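Long-range contacts in phosphoglycerate kinase (Coxiella burnetii, PDB 4NG4), which catalyses the reversible transfer of a phosphoryl group between 1,3-bisphosphoglycerate and ADP, yielding 3-phosphoglycerate and ATP in glycolysis: residues L68-G72 with E82-A86; R73-F79 with R124-N130. The contacts are given in a common frame with arbitrary orientation. Residue numbers count along the deposited sequence, not the author numbering.

Contact 1: L68-G72 with E82-A86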
ATOM      1  N   LEU A  68      -8.373  13.373  13.807  1.00 32.85           N
ATOM      2  CA  LEU A  68      -7.477  14.163  12.968  1.00 30.67           C
ATOM      3  C   LEU A  68      -7.337  13.515  11.578  1.00 28.48           C
ATOM      4  O   LEU A  68      -7.212  12.299  11.478  1.00 28.96           O
ATOM      5  CB  LEU A  68      -6.124  14.258  13.666  1.00 30.98           C
ATOM      6  CG  LEU A  68      -5.345  15.557  13.538  1.00 30.89           C
ATOM      7  CD1 LEU A  68      -6.128  16.783  14.064  1.00 31.45           C
ATOM      8  CD2 LEU A  68      -4.028  15.374  14.268  1.00 32.83           C
ATOM      9  N   SER A  69      -7.404  14.308  10.514  1.00 26.75           N
ATOM     10  CA  SER A  69      -7.261  13.763   9.160  1.00 25.63           C
ATOM     11  C   SER A  69      -6.879  14.788   8.101  1.00 24.21           C
ATOM     12  O   SER A  69      -6.994  15.995   8.302  1.00 24.17           O
ATOM     13  CB  SER A  69      -8.536  13.059   8.689  1.00 26.53           C
ATOM     14  OG  SER A  69      -8.273  12.309   7.514  1.00 25.48           O
ATOM     15  N   HIS A  70      -6.403  14.276   6.971  1.00 23.13           N
ATOM     16  CA  HIS A  70      -6.100  15.119   5.838  1.00 22.40           C
ATOM     17  C   HIS A  70      -7.242  14.978   4.841  1.00 22.45           C
ATOM     18  O   HIS A  70      -8.110  14.130   5.018  1.00 23.58           O
ATOM     19  CB  HIS A  70      -4.733  14.773   5.230  1.00 21.68           C
ATOM     20  CG  HIS A  70      -4.669  13.420   4.600  1.00 22.83           C
ATOM     21  ND1 HIS A  70      -4.579  12.259   5.336  1.00 23.89           N
ATOM     22  CD2 HIS A  70      -4.678  13.043   3.298  1.00 23.30           C
ATOM     23  CE1 HIS A  70      -4.531  11.224   4.517  1.00 24.52           C
ATOM     24  NE2 HIS A  70      -4.599  11.671   3.275  1.00 24.61           N
ATOM     25  N   LEU A  71      -7.264  15.846   3.829  1.00 21.98           N
ATOM     26  CA  LEU A  71      -8.230  15.748   2.727  1.00 22.46           C
ATOM     27  C   LEU A  71      -7.675  16.507   1.542  1.00 21.60           C
ATOM     28  O   LEU A  71      -7.423  17.698   1.630  1.00 21.65           O
ATOM     29  CB  LEU A  71      -9.584  16.322   3.129  1.00 23.74           C
ATOM     30  CG  LEU A  71     -10.784  15.988   2.240  1.00 25.69           C
ATOM     31  CD1 LEU A  71     -12.043  16.678   2.769  1.00 27.63           C
ATOM     32  CD2 LEU A  71     -10.548  16.408   0.824  1.00 27.40           C
ATOM     33  N   GLY A  72      -7.465  15.809   0.440  1.00 21.45           N
ATOM     34  CA  GLY A  72      -6.893  16.417  -0.744  1.00 21.68           C
ATOM     35  C   GLY A  72      -5.533  17.070  -0.530  1.00 20.86           C
ATOM     36  O   GLY A  72      -4.762  16.683   0.359  1.00 20.09           O
ATOM     37  N   GLU A  82     -13.937  23.280  -0.572  1.00 33.41           N
ATOM     38  CA  GLU A  82     -13.539  22.155  -1.421  1.00 32.72           C
ATOM     39  C   GLU A  82     -12.697  21.099  -0.666  1.00 30.21           C
ATOM     40  O   GLU A  82     -12.775  19.914  -0.960  1.00 30.21           O
ATOM     41  CB  GLU A  82     -12.754  22.701  -2.627  1.00 32.77           C
ATOM     42  CG  GLU A  82     -12.647  21.769  -3.805  1.00 33.99           C
ATOM     43  CD  GLU A  82     -12.078  22.464  -5.040  1.00 36.43           C
ATOM     44  OE1 GLU A  82     -12.828  22.642  -6.029  1.00 39.64           O
ATOM     45  OE2 GLU A  82     -10.882  22.848  -5.020  1.00 36.52           O
ATOM     46  N   PHE A  83     -11.903  21.531   0.303  1.00 28.60           N
ATOM     47  CA  PHE A  83     -11.082  20.627   1.083  1.00 26.74           C
ATOM     48  C   PHE A  83     -11.479  20.673   2.560  1.00 26.73           C
ATOM     49  O   PHE A  83     -10.643  20.536   3.453  1.00 25.55           O
ATOM     50  CB  PHE A  83      -9.601  20.992   0.910  1.00 25.63           C
ATOM     51  CG  PHE A  83      -9.154  21.085  -0.536  1.00 26.37           C
ATOM     52  CD1 PHE A  83      -8.910  19.930  -1.279  1.00 25.49           C
ATOM     53  CD2 PHE A  83      -8.963  22.324  -1.151  1.00 26.94           C
ATOM     54  CE1 PHE A  83      -8.500  20.008  -2.607  1.00 25.79           C
ATOM     55  CE2 PHE A  83      -8.545  22.399  -2.487  1.00 26.89           C
ATOM     56  CZ  PHE A  83      -8.318  21.247  -3.206  1.00 26.09           C
ATOM     57  N   SER A  84     -12.764  20.850   2.816  1.00 28.51           N
ATOM     58  CA  SER A  84     -13.275  20.830   4.176  1.00 29.61           C
ATOM     59  C   SER A  84     -13.697  19.405   4.564  1.00 29.96           C
ATOM     60  O   SER A  84     -14.319  18.704   3.773  1.00 31.15           O
ATOM     61  CB  SER A  84     -14.467  21.788   4.297  1.00 32.11           C
ATOM     62  OG  SER A  84     -14.849  21.977   5.652  1.00 33.62           O
ATOM     63  N   LEU A  85     -13.378  18.981   5.783  1.00 29.47           N
ATOM     64  CA  LEU A  85     -13.857  17.702   6.296  1.00 30.31           C
ATOM     65  C   LEU A  85     -15.340  17.744   6.744  1.00 33.55           C
ATOM     66  O   LEU A  85     -15.803  16.872   7.485  1.00 34.83           O
ATOM     67  CB  LEU A  85     -12.965  17.240   7.459  1.00 29.47           C
ATOM     68  CG  LEU A  85     -11.615  16.635   7.088  1.00 27.27           C
ATOM     69  CD1 LEU A  85     -10.747  16.398   8.325  1.00 26.24           C
ATOM     70  CD2 LEU A  85     -11.814  15.344   6.308  1.00 25.77           C
ATOM     71  N   ALA A  86     -16.088  18.744   6.288  1.00 35.20           N
ATOM     72  CA  ALA A  86     -17.496  18.908   6.674  1.00 38.68           C
ATOM     73  C   ALA A  86     -18.349  17.694   6.296  1.00 40.49           C
ATOM     74  O   ALA A  86     -18.980  17.106   7.171  1.00 42.60           O
ATOM     75  CB  ALA A  86     -18.090  20.219   6.069  1.00 39.87           C
TER
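The chain leaves strand 64-69 in an extended conformation, passes Gly72 with a positive phi (57°) and, after nine intervening residues, comes back beside itself, Leu71 CA and Phe83 CA being 5.9 Å apart. No hydrogen bond joins the two segments directly; they meet through apolar side chains that pack on one another and on backbone carbonyls. Leu71 is the centrepiece: with chi1 and chi2 both t, it sets Leu71 CD1 3.2 Å from Ser84 O and 3.8 Å from Leu85 CD2, while Leu71 CD2 is 4.4 Å from Phe83 CD1. Leu85 brings its branched end inward, Leu85 CD1 lying 3.8 Å from Ser69 O. Gly72 CA is 4.1 Å from Phe83 CD1, and a CB there would collide with that ring atom. His70 points away, its side chain beside Asn34 and Arg124, all three predicted to bind substrate, consistent with the far side of the loop bordering the substrate site. Asn122 ND2 hydrogen-bonds to the carbonyls of both Leu71 and Phe83. This is the strand-to-helix connection, 64-69 to 86-94, of a parallel alpha/beta domain: Leu85 N-caps helix 86-94 and rests on Leu102 and Leu119, at the edge of the sheet.

Contact 2: R73-F79 with R124-N130; sequences RPEEGKF and RFNKGEN
Two irregular loops, 73-79 and 124-130, run side by side; their CA atoms come closest at Glu76 and Phe125, 4.6 Å. Each contains a type II beta turn, Glu75 to Lys78 closed by Lys78 N to Glu75 O at 2.8 Å, and Asn126 to Glu129 closed by Glu129 N to Asn126 O at 3.2 Å. Gly77 (phi 97°) and Gly128 (phi 112°) hold the third positions, where a side chain would jam against the preceding carbonyl. Three hydrogen bonds cross the interface. Gly77 N donates to Phe125 O at a very short 2.5 Å, and Glu76, with chi1 m and chi2 t, extends its carboxylate to accept from Gly128 N at OE2 (3.2 Å) and from Asn130 N at OE1 (2.8 Å). Both loops lie at the C-terminal ends of parallel strands, 64-69 and 117-120, the usual place for binding residues in such alpha/beta folds; Arg73 and Arg124 are predicted to bind substrate. Their positive groups lie close without a bond between them, Arg73 NH1 3.9 Å from Arg124 NH1, as suits a site for an anionic substrate. Gly72 O accepts a hydrogen bond from the Arg124 guanidinium. Apolar contacts gather round Phe125 (chi1 m): Pro74 CB lies 3.6 Å from Phe125 CE1, and Phe79 (chi1 t) turns its edge to the Phe125 face in an offset edge-to-face pair, centroids 5.4 Å apart and planes at 63°, with Phe79 CD1 3.7 Å from Phe125 CE2.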
ATOM      1  N   ARG A  73      -5.241  18.059  -1.370  1.00 21.23           N
ATOM      2  CA  ARG A  73      -4.048  18.876  -1.254  1.00 20.98           C
ATOM      3  C   ARG A  73      -4.426  20.354  -1.354  1.00 21.74           C
ATOM      4  O   ARG A  73      -4.431  20.933  -2.451  1.00 22.33           O
ATOM      5  CB  ARG A  73      -3.066  18.501  -2.348  1.00 21.75           C
ATOM      6  CG  ARG A  73      -2.545  17.079  -2.225  1.00 22.14           C
ATOM      7  CD  ARG A  73      -1.600  16.712  -3.346  1.00 24.25           C
ATOM      8  NE  ARG A  73      -1.292  15.286  -3.334  1.00 25.08           N
ATOM      9  CZ  ARG A  73      -0.446  14.692  -2.492  1.00 24.98           C
ATOM     10  NH1 ARG A  73       0.204  15.381  -1.569  1.00 25.32           N
ATOM     11  NH2 ARG A  73      -0.240  13.391  -2.573  1.00 25.59           N
ATOM     12  N   PRO A  74      -4.776  20.968  -0.209  1.00 21.65           N
ATOM     13  CA  PRO A  74      -5.068  22.391  -0.157  1.00 22.78           C
ATOM     14  C   PRO A  74      -3.791  23.226  -0.090  1.00 23.50           C
ATOM     15  O   PRO A  74      -2.712  22.671   0.120  1.00 22.99           O
ATOM     16  CB  PRO A  74      -5.847  22.520   1.145  1.00 22.80           C
ATOM     17  CG  PRO A  74      -5.252  21.488   2.005  1.00 21.67           C
ATOM     18  CD  PRO A  74      -4.974  20.332   1.106  1.00 21.08           C
ATOM     19  N   GLU A  75      -3.920  24.543  -0.281  1.00 25.01           N
ATOM     20  CA  GLU A  75      -2.812  25.488  -0.086  1.00 26.22           C
ATOM     21  C   GLU A  75      -2.708  25.798   1.412  1.00 26.35           C
ATOM     22  O   GLU A  75      -3.653  26.312   2.027  1.00 26.77           O
ATOM     23  CB  GLU A  75      -3.030  26.777  -0.902  1.00 28.28           C
ATOM     24  CG  GLU A  75      -2.047  27.923  -0.590  1.00 31.01           C
ATOM     25  CD  GLU A  75      -2.281  29.173  -1.415  1.00 34.22           C
ATOM     26  OE1 GLU A  75      -2.667  29.054  -2.595  1.00 36.42           O
ATOM     27  OE2 GLU A  75      -2.065  30.287  -0.887  1.00 35.60           O
ATOM     28  N   GLU A  76      -1.568  25.461   2.007  1.00 26.30           N
ATOM     29  CA  GLU A  76      -1.382  25.687   3.438  1.00 26.69           C
ATOM     30  C   GLU A  76      -1.660  27.145   3.790  1.00 28.66           C
ATOM     31  O   GLU A  76      -1.044  28.064   3.253  1.00 29.66           O
ATOM     32  CB  GLU A  76       0.008  25.252   3.902  1.00 26.84           C
ATOM     33  CG  GLU A  76       0.047  23.795   4.244  1.00 25.22           C
ATOM     34  CD  GLU A  76       1.442  23.255   4.529  1.00 25.78           C
ATOM     35  OE1 GLU A  76       1.565  22.017   4.652  1.00 23.20           O
ATOM     36  OE2 GLU A  76       2.395  24.056   4.632  1.00 28.20           O
ATOM     37  N   GLY A  77      -2.630  27.328   4.683  1.00 29.02           N
ATOM     38  CA  GLY A  77      -3.030  28.644   5.166  1.00 31.42           C
ATOM     39  C   GLY A  77      -4.231  29.201   4.445  1.00 31.74           C
ATOM     40  O   GLY A  77      -4.727  30.242   4.828  1.00 34.00           O
ATOM     41  N   LYS A  78      -4.697  28.514   3.406  1.00 30.26           N
ATOM     42  CA  LYS A  78      -5.807  28.996   2.592  1.00 31.33           C
ATOM     43  C   LYS A  78      -6.996  28.050   2.687  1.00 30.07           C
ATOM     44  O   LYS A  78      -7.061  27.033   1.981  1.00 28.46           O
ATOM     45  CB  LYS A  78      -5.361  29.148   1.142  1.00 31.57           C
ATOM     46  CG  LYS A  78      -6.409  29.749   0.201  1.00 33.24           C
ATOM     47  CD  LYS A  78      -6.081  29.355  -1.236  1.00 33.30           C
ATOM     48  CE  LYS A  78      -6.713  30.269  -2.249  1.00 35.83           C
ATOM     49  NZ  LYS A  78      -5.857  30.408  -3.469  1.00 35.59           N
ATOM     50  N   PHE A  79      -7.930  28.394   3.565  1.00 31.32           N
ATOM     51  CA  PHE A  79      -9.155  27.620   3.738  1.00 31.06           C
ATOM     52  C   PHE A  79     -10.040  27.696   2.495  1.00 31.80           C
ATOM     53  O   PHE A  79     -10.334  28.785   1.981  1.00 33.59           O
ATOM     54  CB  PHE A  79      -9.946  28.086   4.971  1.00 32.81           C
ATOM     55  CG  PHE A  79     -11.301  27.450   5.088  1.00 33.15           C
ATOM     56  CD1 PHE A  79     -11.421  26.113   5.404  1.00 32.07           C
ATOM     57  CD2 PHE A  79     -12.454  28.180   4.862  1.00 35.10           C
ATOM     58  CE1 PHE A  79     -12.678  25.513   5.505  1.00 33.38           C
ATOM     59  CE2 PHE A  79     -13.693  27.593   4.965  1.00 36.28           C
ATOM     60  CZ  PHE A  79     -13.808  26.256   5.286  1.00 34.71           C
ATOM     61  N   ARG A 124      -4.023  19.695   6.681  1.00 23.15           N
ATOM     62  CA  ARG A 124      -3.197  20.263   5.624  1.00 22.54           C
ATOM     63  C   ARG A 124      -3.481  21.739   5.324  1.00 23.07           C
ATOM     64  O   ARG A 124      -2.834  22.322   4.458  1.00 22.86           O
ATOM     65  CB  ARG A 124      -3.355  19.430   4.362  1.00 21.61           C
ATOM     66  CG  ARG A 124      -2.773  18.042   4.503  1.00 21.05           C
ATOM     67  CD  ARG A 124      -2.655  17.354   3.161  1.00 20.48           C
ATOM     68  NE  ARG A 124      -1.981  16.076   3.301  1.00 21.07           N
ATOM     69  CZ  ARG A 124      -1.923  15.143   2.359  1.00 21.47           C
ATOM     70  NH1 ARG A 124      -2.509  15.314   1.174  1.00 22.89           N
ATOM     71  NH2 ARG A 124      -1.277  14.025   2.606  1.00 21.20           N
ATOM     72  N   PHE A 125      -4.443  22.333   6.031  1.00 23.96           N
ATOM     73  CA  PHE A 125      -4.656  23.774   5.965  1.00 25.42           C
ATOM     74  C   PHE A 125      -3.578  24.512   6.727  1.00 26.97           C
ATOM     75  O   PHE A 125      -3.224  25.630   6.350  1.00 28.30           O
ATOM     76  CB  PHE A 125      -6.017  24.179   6.521  1.00 26.35           C
ATOM     77  CG  PHE A 125      -7.174  23.888   5.601  1.00 26.21           C
ATOM     78  CD1 PHE A 125      -7.146  24.262   4.254  1.00 26.17           C
ATOM     79  CD2 PHE A 125      -8.318  23.284   6.095  1.00 26.25           C
ATOM     80  CE1 PHE A 125      -8.231  24.007   3.409  1.00 26.23           C
ATOM     81  CE2 PHE A 125      -9.403  23.024   5.264  1.00 26.79           C
ATOM     82  CZ  PHE A 125      -9.361  23.395   3.915  1.00 26.82           C
ATOM     83  N   ASN A 126      -3.049  23.885   7.779  1.00 27.37           N
ATOM     84  CA  ASN A 126      -2.109  24.540   8.681  1.00 29.47           C
ATOM     85  C   ASN A 126      -0.765  24.835   8.005  1.00 29.89           C
ATOM     86  O   ASN A 126      -0.092  23.907   7.534  1.00 28.28           O
ATOM     87  CB  ASN A 126      -1.880  23.677   9.933  1.00 30.00           C
ATOM     88  CG  ASN A 126      -3.150  23.474  10.763  1.00 30.72           C
ATOM     89  OD1 ASN A 126      -3.974  24.371  10.899  1.00 34.25           O
ATOM     90  ND2 ASN A 126      -3.287  22.302  11.345  1.00 29.40           N
ATOM     91  N   LYS A 127      -0.399  26.122   7.943  1.00 31.97           N
ATOM     92  CA  LYS A 127       0.993  26.530   7.686  1.00 33.78           C
ATOM     93  C   LYS A 127       1.929  25.607   8.482  1.00 34.09           C
ATOM     94  O   LYS A 127       1.931  25.656   9.729  1.00 35.21           O
ATOM     95  CB  LYS A 127       1.248  27.988   8.133  1.00 37.14           C
ATOM     96  CG  LYS A 127       1.051  29.082   7.077  1.00 38.50           C
ATOM     97  CD  LYS A 127       1.486  30.449   7.654  1.00 43.30           C
ATOM     98  CE  LYS A 127       1.547  31.582   6.617  1.00 44.81           C
ATOM     99  NZ  LYS A 127       0.401  32.522   6.717  1.00 46.22           N
ATOM    100  N   GLY A 128       2.676  24.752   7.770  1.00 32.72           N
ATOM    101  CA  GLY A 128       3.742  23.947   8.379  1.00 33.68           C
ATOM    102  C   GLY A 128       3.549  22.437   8.474  1.00 31.60           C
ATOM    103  O   GLY A 128       4.457  21.720   8.896  1.00 32.25           O
ATOM    104  N   GLU A 129       2.380  21.944   8.078  1.00 29.30           N
ATOM    105  CA  GLU A 129       2.116  20.506   8.088  1.00 27.86           C
ATOM    106  C   GLU A 129       3.106  19.745   7.217  1.00 27.65           C
ATOM    107  O   GLU A 129       3.766  18.803   7.672  1.00 28.30           O
ATOM    108  CB  GLU A 129       0.685  20.216   7.609  1.00 25.98           C
ATOM    109  CG  GLU A 129       0.402  18.760   7.224  1.00 24.67           C
ATOM    110  CD  GLU A 129       0.256  17.822   8.412  1.00 25.90           C
ATOM    111  OE1 GLU A 129      -0.620  16.928   8.349  1.00 25.48           O
ATOM    112  OE2 GLU A 129       0.995  17.975   9.416  1.00 29.04           O
ATOM    113  N   ASN A 130       3.204  20.152   5.961  1.00 27.18           N
ATOM    114  CA  ASN A 130       4.075  19.465   5.007  1.00 27.55           C
ATOM    115  C   ASN A 130       5.604  19.475   5.331  1.00 29.94           C
ATOM    116  O   ASN A 130       6.323  18.551   4.941  1.00 30.36           O
ATOM    117  CB  ASN A 130       3.817  19.981   3.600  1.00 26.78           C
ATOM    118  CG  ASN A 130       4.824  19.498   2.650  1.00 28.23           C
ATOM    119  OD1 ASN A 130       4.792  18.331   2.255  1.00 29.77           O
ATOM    120  ND2 ASN A 130       5.775  20.359   2.304  1.00 29.86           N
TER

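Overall arrangement
Contact 1 is buried and contact 2 lies at the surface, yet both draw on the chain between strand 64-69 and helix 86-94. Segments 68-72 and 73-79 are consecutive there, and 82-86 follows; the fourth segment, 124-130, comes after the neighbouring strand 117-120. Contact 1 lacks direct hydrogen bonds between its segments, whereas contact 2 combines carboxylate-to-backbone bonds with aromatic packing. Their centres are 11 Å apart, and they touch: Gly72 O is 2.8 Å from Arg124 NH1, a probable hydrogen bond, and Phe83 O packs 3.2 Å from Phe125 CZ. Together they carry His70 to Arg73 and Arg124, predicted substrate-binding residues.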